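Local coordinates for glycosyl hydrolases family 2, sugar binding domain protein (Bacteroides uniformis str. 3978 T3 ii, PDB 6D1P), which is a gut bacterial beta-glucuronidase of glycosyl hydrolase family 2, which probably hydrolyses O-glycosidic bonds to release glucuronic acid, at residues K400-I411 and F446-L457. Residues are numbered along the deposited sequence; the frame is centred on the assembly and turned at random.
Sequences KNQARRMLTNMI and FMGELHDLAHRL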
ATOM      1  N   LYS A 400     -22.514   9.059  17.452  1.00 23.15           N
ATOM      2  CA  LYS A 400     -22.807   9.753  18.713  1.00 27.73           C
ATOM      3  C   LYS A 400     -22.431   8.895  19.915  1.00 26.56           C
ATOM      4  O   LYS A 400     -21.934   9.407  20.928  1.00 27.58           O
ATOM      5  CB  LYS A 400     -24.289  10.134  18.803  1.00 27.96           C
ATOM      6  CG  LYS A 400     -24.759  11.203  17.841  1.00 28.60           C
ATOM      7  CD  LYS A 400     -26.294  11.293  17.835  1.00 31.71           C
ATOM      8  CE  LYS A 400     -26.862  11.502  16.420  1.00 33.98           C
ATOM      9  NZ  LYS A 400     -27.892  12.603  16.377  1.00 36.97           N
ATOM     10  N   ASN A 401     -22.672   7.590  19.825  1.00 27.02           N
ATOM     11  CA  ASN A 401     -22.291   6.706  20.913  1.00 27.11           C
ATOM     12  C   ASN A 401     -20.788   6.653  21.091  1.00 23.37           C
ATOM     13  O   ASN A 401     -20.315   6.483  22.215  1.00 26.71           O
ATOM     14  CB  ASN A 401     -22.848   5.304  20.674  1.00 25.78           C
ATOM     15  CG  ASN A 401     -24.252   5.155  21.214  1.00 28.11           C
ATOM     16  OD1 ASN A 401     -24.654   5.884  22.129  1.00 30.41           O
ATOM     17  ND2 ASN A 401     -25.015   4.228  20.645  1.00 24.97           N
ATOM     18  N   GLN A 402     -20.024   6.764  20.006  1.00 24.66           N
ATOM     19  CA  GLN A 402     -18.576   6.762  20.164  1.00 26.42           C
ATOM     20  C   GLN A 402     -18.121   8.007  20.919  1.00 21.86           C
ATOM     21  O   GLN A 402     -17.254   7.930  21.794  1.00 23.80           O
ATOM     22  CB  GLN A 402     -17.868   6.653  18.803  1.00 23.16           C
ATOM     23  CG  GLN A 402     -16.338   6.792  18.946  1.00 22.46           C
ATOM     24  CD  GLN A 402     -15.584   6.854  17.622  1.00 27.08           C
ATOM     25  OE1 GLN A 402     -16.184   6.897  16.543  1.00 28.52           O
ATOM     26  NE2 GLN A 402     -14.260   6.842  17.702  1.00 22.53           N
ATOM     27  N   ALA A 403     -18.728   9.156  20.628  1.00 23.80           N
ATOM     28  CA  ALA A 403     -18.382  10.372  21.358  1.00 24.56           C
ATOM     29  C   ALA A 403     -18.768  10.267  22.832  1.00 25.51           C
ATOM     30  O   ALA A 403     -17.968  10.613  23.717  1.00 24.25           O
ATOM     31  CB  ALA A 403     -19.046  11.581  20.699  1.00 22.46           C
ATOM     32  N   ARG A 404     -19.975   9.763  23.122  1.00 23.98           N
ATOM     33  CA  ARG A 404     -20.354   9.565  24.519  1.00 25.95           C
ATOM     34  C   ARG A 404     -19.415   8.576  25.194  1.00 30.54           C
ATOM     35  O   ARG A 404     -19.007   8.779  26.346  1.00 29.09           O
ATOM     36  CB  ARG A 404     -21.790   9.060  24.631  1.00 24.77           C
ATOM     37  CG  ARG A 404     -22.835   9.950  24.009  1.00 26.79           C
ATOM     38  CD  ARG A 404     -24.166   9.204  23.949  1.00 30.42           C
ATOM     39  NE  ARG A 404     -25.254  10.020  23.423  1.00 25.48           N
ATOM     40  CZ  ARG A 404     -25.980   9.708  22.350  1.00 34.77           C
ATOM     41  NH1 ARG A 404     -25.754   8.574  21.669  1.00 31.84           N
ATOM     42  NH2 ARG A 404     -26.955  10.530  21.961  1.00 32.28           N
ATOM     43  N   ARG A 405     -19.050   7.503  24.485  1.00 24.18           N
ATOM     44  CA  ARG A 405     -18.165   6.509  25.073  1.00 25.43           C
ATOM     45  C   ARG A 405     -16.771   7.077  25.311  1.00 28.11           C
ATOM     46  O   ARG A 405     -16.165   6.824  26.360  1.00 27.17           O
ATOM     47  CB  ARG A 405     -18.087   5.282  24.167  1.00 28.03           C
ATOM     48  CG  ARG A 405     -17.290   4.133  24.745  1.00 26.91           C
ATOM     49  CD  ARG A 405     -17.436   2.889  23.855  1.00 31.49           C
ATOM     50  NE  ARG A 405     -16.834   3.070  22.537  1.00 26.86           N
ATOM     51  CZ  ARG A 405     -17.522   3.191  21.404  1.00 29.00           C
ATOM     52  NH1 ARG A 405     -18.847   3.138  21.435  1.00 29.95           N
ATOM     53  NH2 ARG A 405     -16.885   3.342  20.235  1.00 23.71           N
ATOM     54  N   MET A 406     -16.231   7.830  24.352  1.00 23.07           N
ATOM     55  CA  MET A 406     -14.867   8.314  24.542  1.00 27.67           C
ATOM     56  C   MET A 406     -14.820   9.420  25.595  1.00 28.05           C
ATOM     57  O   MET A 406     -13.876   9.481  26.393  1.00 24.88           O
ATOM     58  CB  MET A 406     -14.273   8.762  23.204  1.00 23.16           C
ATOM     59  CG  MET A 406     -14.063   7.585  22.247  1.00 24.22           C
ATOM     60  SD  MET A 406     -13.180   7.970  20.718  1.00 24.56           S
ATOM     61  CE  MET A 406     -11.472   7.990  21.258  1.00 21.16           C
ATOM     62  N   LEU A 407     -15.841  10.279  25.645  1.00 27.06           N
ATOM     63  CA  LEU A 407     -15.893  11.263  26.724  1.00 28.79           C
ATOM     64  C   LEU A 407     -15.907  10.567  28.074  1.00 27.85           C
ATOM     65  O   LEU A 407     -15.135  10.913  28.977  1.00 24.86           O
ATOM     66  CB  LEU A 407     -17.112  12.168  26.570  1.00 24.21           C
ATOM     67  CG  LEU A 407     -17.230  13.217  27.670  1.00 25.95           C
ATOM     68  CD1 LEU A 407     -16.005  14.093  27.715  1.00 19.30           C
ATOM     69  CD2 LEU A 407     -18.478  14.050  27.441  1.00 27.45           C
ATOM     70  N   THR A 408     -16.748   9.536  28.199  1.00 27.62           N
ATOM     71  CA  THR A 408     -16.836   8.761  29.431  1.00 27.20           C
ATOM     72  C   THR A 408     -15.497   8.123  29.778  1.00 30.34           C
ATOM     73  O   THR A 408     -15.030   8.215  30.921  1.00 34.16           O
ATOM     74  CB  THR A 408     -17.927   7.701  29.283  1.00 26.64           C
ATOM     75  OG1 THR A 408     -19.186   8.357  29.070  1.00 26.21           O
ATOM     76  CG2 THR A 408     -18.009   6.816  30.507  1.00 25.06           C
ATOM     77  N   ASN A 409     -14.852   7.493  28.790  1.00 27.68           N
ATOM     78  CA  ASN A 409     -13.578   6.825  29.040  1.00 26.28           C
ATOM     79  C   ASN A 409     -12.494   7.832  29.404  1.00 26.26           C
ATOM     80  O   ASN A 409     -11.705   7.600  30.326  1.00 26.10           O
ATOM     81  CB  ASN A 409     -13.154   6.003  27.819  1.00 25.56           C
ATOM     82  CG  ASN A 409     -13.941   4.716  27.665  1.00 29.28           C
ATOM     83  OD1 ASN A 409     -14.549   4.235  28.608  1.00 32.81           O
ATOM     84  ND2 ASN A 409     -13.910   4.138  26.466  1.00 29.53           N
ATOM     85  N   MET A 410     -12.437   8.954  28.691  1.00 23.47           N
ATOM     86  CA  MET A 410     -11.405   9.947  28.962  1.00 23.55           C
ATOM     87  C   MET A 410     -11.500  10.471  30.389  1.00 26.62           C
ATOM     88  O   MET A 410     -10.493  10.569  31.096  1.00 27.53           O
ATOM     89  CB  MET A 410     -11.521  11.097  27.974  1.00 23.17           C
ATOM     90  CG  MET A 410     -10.333  12.012  27.990  1.00 24.81           C
ATOM     91  SD  MET A 410     -10.606  13.441  26.950  1.00 28.34           S
ATOM     92  CE  MET A 410     -12.062  14.118  27.730  1.00 24.36           C
ATOM     93  N   ILE A 411     -12.711  10.820  30.820  1.00 29.05           N
ATOM     94  CA  ILE A 411     -12.914  11.360  32.157  1.00 27.94           C
ATOM     95  C   ILE A 411     -12.650  10.292  33.208  1.00 28.35           C
ATOM     96  O   ILE A 411     -11.911  10.515  34.167  1.00 32.69           O
ATOM     97  CB  ILE A 411     -14.334  11.935  32.277  1.00 32.42           C
ATOM     98  CG1 ILE A 411     -14.438  13.237  31.481  1.00 29.94           C
ATOM     99  CG2 ILE A 411     -14.697  12.130  33.737  1.00 29.16           C
ATOM    100  CD1 ILE A 411     -15.854  13.682  31.275  1.00 28.70           C
ATOM    101  N   PHE A 446     -26.554  17.936  20.566  1.00 28.78           N
ATOM    102  CA  PHE A 446     -25.605  16.919  21.003  1.00 26.69           C
ATOM    103  C   PHE A 446     -24.466  17.536  21.809  1.00 26.04           C
ATOM    104  O   PHE A 446     -23.989  16.934  22.778  1.00 26.93           O
ATOM    105  CB  PHE A 446     -25.075  16.148  19.797  1.00 28.30           C
ATOM    106  CG  PHE A 446     -24.199  14.985  20.163  1.00 27.54           C
ATOM    107  CD1 PHE A 446     -24.699  13.939  20.918  1.00 23.40           C
ATOM    108  CD2 PHE A 446     -22.874  14.943  19.759  1.00 25.83           C
ATOM    109  CE1 PHE A 446     -23.892  12.873  21.270  1.00 24.27           C
ATOM    110  CE2 PHE A 446     -22.063  13.881  20.099  1.00 21.52           C
ATOM    111  CZ  PHE A 446     -22.570  12.847  20.861  1.00 23.42           C
ATOM    112  N   MET A 447     -24.019  18.735  21.437  1.00 24.44           N
ATOM    113  CA  MET A 447     -23.037  19.423  22.267  1.00 27.51           C
ATOM    114  C   MET A 447     -23.565  19.616  23.684  1.00 26.42           C
ATOM    115  O   MET A 447     -22.843  19.389  24.664  1.00 29.13           O
ATOM    116  CB  MET A 447     -22.664  20.775  21.654  1.00 28.35           C
ATOM    117  CG  MET A 447     -21.496  21.459  22.351  1.00 24.11           C
ATOM    118  SD  MET A 447     -19.936  20.565  22.094  1.00 29.20           S
ATOM    119  CE  MET A 447     -19.598  21.029  20.395  1.00 25.50           C
ATOM    120  N   GLY A 448     -24.836  20.005  23.817  1.00 28.58           N
ATOM    121  CA  GLY A 448     -25.400  20.217  25.143  1.00 25.30           C
ATOM    122  C   GLY A 448     -25.537  18.931  25.924  1.00 27.43           C
ATOM    123  O   GLY A 448     -25.365  18.922  27.143  1.00 26.69           O
ATOM    124  N   GLU A 449     -25.844  17.825  25.238  1.00 26.55           N
ATOM    125  CA  GLU A 449     -25.860  16.526  25.906  1.00 28.83           C
ATOM    126  C   GLU A 449     -24.475  16.163  26.436  1.00 28.83           C
ATOM    127  O   GLU A 449     -24.341  15.644  27.551  1.00 29.52           O
ATOM    128  CB  GLU A 449     -26.360  15.438  24.946  1.00 28.51           C
ATOM    129  CG  GLU A 449     -26.279  14.024  25.536  1.00 30.11           C
ATOM    130  CD  GLU A 449     -26.646  12.896  24.559  1.00 31.62           C
ATOM    131  OE1 GLU A 449     -27.244  13.151  23.487  1.00 27.30           O
ATOM    132  OE2 GLU A 449     -26.342  11.731  24.888  1.00 31.08           O
ATOM    133  N   LEU A 450     -23.436  16.412  25.629  1.00 25.73           N
ATOM    134  CA  LEU A 450     -22.072  16.089  26.040  1.00 33.00           C
ATOM    135  C   LEU A 450     -21.635  16.956  27.211  1.00 26.28           C
ATOM    136  O   LEU A 450     -21.027  16.455  28.157  1.00 24.66           O
ATOM    137  CB  LEU A 450     -21.098  16.241  24.862  1.00 27.17           C
ATOM    138  CG  LEU A 450     -21.159  15.155  23.771  1.00 28.26           C
ATOM    139  CD1 LEU A 450     -20.189  15.471  22.609  1.00 27.07           C
ATOM    140  CD2 LEU A 450     -20.861  13.768  24.338  1.00 24.82           C
ATOM    141  N   HIS A 451     -21.960  18.249  27.185  1.00 26.40           N
ATOM    142  CA  HIS A 451     -21.623  19.096  28.329  1.00 30.02           C
ATOM    143  C   HIS A 451     -22.263  18.576  29.615  1.00 31.54           C
ATOM    144  O   HIS A 451     -21.602  18.502  30.659  1.00 28.89           O
ATOM    145  CB  HIS A 451     -22.042  20.540  28.070  1.00 26.47           C
ATOM    146  CG  HIS A 451     -21.986  21.403  29.290  1.00 35.94           C
ATOM    147  ND1 HIS A 451     -20.831  22.028  29.709  1.00 31.03           N
ATOM    148  CD2 HIS A 451     -22.942  21.728  30.195  1.00 29.59           C
ATOM    149  CE1 HIS A 451     -21.084  22.710  30.812  1.00 36.01           C
ATOM    150  NE2 HIS A 451     -22.357  22.548  31.121  1.00 31.39           N
ATOM    151  N   ASP A 452     -23.542  18.188  29.549  1.00 30.00           N
ATOM    152  CA  ASP A 452     -24.220  17.674  30.733  1.00 30.11           C
ATOM    153  C   ASP A 452     -23.617  16.352  31.178  1.00 30.82           C
ATOM    154  O   ASP A 452     -23.529  16.075  32.382  1.00 31.94           O
ATOM    155  CB  ASP A 452     -25.714  17.505  30.459  1.00 32.52           C
ATOM    156  CG  ASP A 452     -26.413  18.812  30.244  1.00 31.20           C
ATOM    157  OD1 ASP A 452     -25.955  19.811  30.805  1.00 35.95           O
ATOM    158  OD2 ASP A 452     -27.418  18.854  29.508  1.00 35.98           O
ATOM    159  N   LEU A 453     -23.212  15.517  30.218  1.00 27.39           N
ATOM    160  CA  LEU A 453     -22.609  14.235  30.562  1.00 31.94           C
ATOM    161  C   LEU A 453     -21.303  14.438  31.318  1.00 31.02           C
ATOM    162  O   LEU A 453     -21.053  13.770  32.326  1.00 32.14           O
ATOM    163  CB  LEU A 453     -22.386  13.398  29.293  1.00 27.10           C
ATOM    164  CG  LEU A 453     -21.723  12.021  29.411  1.00 26.49           C
ATOM    165  CD1 LEU A 453     -22.444  11.198  30.440  1.00 31.55           C
ATOM    166  CD2 LEU A 453     -21.696  11.259  28.058  1.00 22.69           C
ATOM    167  N   ALA A 454     -20.462  15.365  30.846  1.00 29.68           N
ATOM    168  CA  ALA A 454     -19.204  15.652  31.525  1.00 30.30           C
ATOM    169  C   ALA A 454     -19.448  16.213  32.924  1.00 33.06           C
ATOM    170  O   ALA A 454     -18.864  15.744  33.909  1.00 31.31           O
ATOM    171  CB  ALA A 454     -18.376  16.627  30.690  1.00 29.08           C
ATOM    172  N   HIS A 455     -20.318  17.217  33.040  1.00 33.61           N
ATOM    173  CA  HIS A 455     -20.563  17.769  34.367  1.00 37.41           C
ATOM    174  C   HIS A 455     -21.206  16.743  35.284  1.00 34.76           C
ATOM    175  O   HIS A 455     -20.979  16.774  36.491  1.00 36.45           O
ATOM    176  CB  HIS A 455     -21.398  19.046  34.276  1.00 33.60           C
ATOM    177  CG  HIS A 455     -20.558  20.275  34.320  1.00 41.15           C
ATOM    178  ND1 HIS A 455     -20.527  21.117  35.411  1.00 50.27           N
ATOM    179  CD2 HIS A 455     -19.645  20.759  33.443  1.00 42.24           C
ATOM    180  CE1 HIS A 455     -19.658  22.091  35.187  1.00 51.36           C
ATOM    181  NE2 HIS A 455     -19.106  21.894  34.001  1.00 42.61           N
ATOM    182  N   ARG A 456     -21.963  15.795  34.735  1.00 37.65           N
ATOM    183  CA  ARG A 456     -22.522  14.762  35.593  1.00 36.62           C
ATOM    184  C   ARG A 456     -21.442  13.786  36.027  1.00 38.90           C
ATOM    185  O   ARG A 456     -21.429  13.334  37.177  1.00 38.55           O
ATOM    186  CB  ARG A 456     -23.659  14.039  34.877  1.00 35.56           C
ATOM    187  CG  ARG A 456     -24.421  13.052  35.735  1.00 37.82           C
ATOM    188  CD  ARG A 456     -25.332  12.219  34.843  1.00 48.31           C
ATOM    189  NE  ARG A 456     -24.652  11.027  34.330  1.00 55.63           N
ATOM    190  CZ  ARG A 456     -24.798  10.538  33.095  1.00 60.10           C
ATOM    191  NH1 ARG A 456     -25.588  11.151  32.212  1.00 55.53           N
ATOM    192  NH2 ARG A 456     -24.137   9.442  32.731  1.00 53.92           N
ATOM    193  N   LEU A 457     -20.510  13.469  35.127  1.00 37.02           N
ATOM    194  CA  LEU A 457     -19.470  12.511  35.471  1.00 37.46           C
ATOM    195  C   LEU A 457     -18.436  13.123  36.410  1.00 34.14           C
ATOM    196  O   LEU A 457     -17.946  12.448  37.320  1.00 36.79           O
ATOM    197  CB  LEU A 457     -18.777  11.980  34.207  1.00 35.72           C
ATOM    198  CG  LEU A 457     -19.396  10.916  33.308  1.00 36.82           C
ATOM    199  CD1 LEU A 457     -18.314  10.414  32.368  1.00 39.48           C
ATOM    200  CD2 LEU A 457     -20.005   9.755  34.073  1.00 36.57           C
TER
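Phe-446 packs against Lys-400, Ala-403 and Arg-404; it, Arg-404 and Leu-457 each bury more surface here than any other residue. CG of Lys-400 makes a CH-pi contact over one face, 4.0 Å from the centroid of the Phe-446 ring. Leu-450 of its own helix lies against the opposite face. CB of Ala-403 meets the ring edge at CZ of Phe-446 (3.7 Å). Arg-404 is a knob in a hole formed by Phe-446, Glu-449, Leu-450 and Leu-453. Its chain runs extended from CG to NE (chi3 177°), which carries the guanidinium to Glu-449. The grip is a side-on salt bridge. NE of Arg-404 meets OE2 of Glu-449 from above the carboxylate plane; the modelled distance is doubtfully short. NH2 of Arg-404 bonds OE1 of Glu-449 at 3.0 Å, nearly straight and on the syn lone pair. CE1 of Phe-446 lies over one guanidinium face, the two planes almost perpendicular. NH1 bonds OD1 of Asn-401. A methionine here would probably leave the Glu-449 carboxylate without its charged mate and Asn-401 without this donor. CD2 of Leu-407 packs on Leu-450 and Ala-454. CD1 of Leu-457 reaches CA of Thr-408 (3.7 Å) and also meets its OG1 and CG2, the side chains crossing at about a right angle. That OG1 bonds O of Arg-404. CB of Leu-457 touches CG2 of Ile-411. The segments cross at -25°, axes 10.3 Å apart, as successive outer helices of a TIM barrel. Ile-411 touches Trp-423 of the intervening strand 420-432; Ala-454 rests on Thr-463 of strand 462-466. Trp-389 meets the Phe-446 ring edge-to-face.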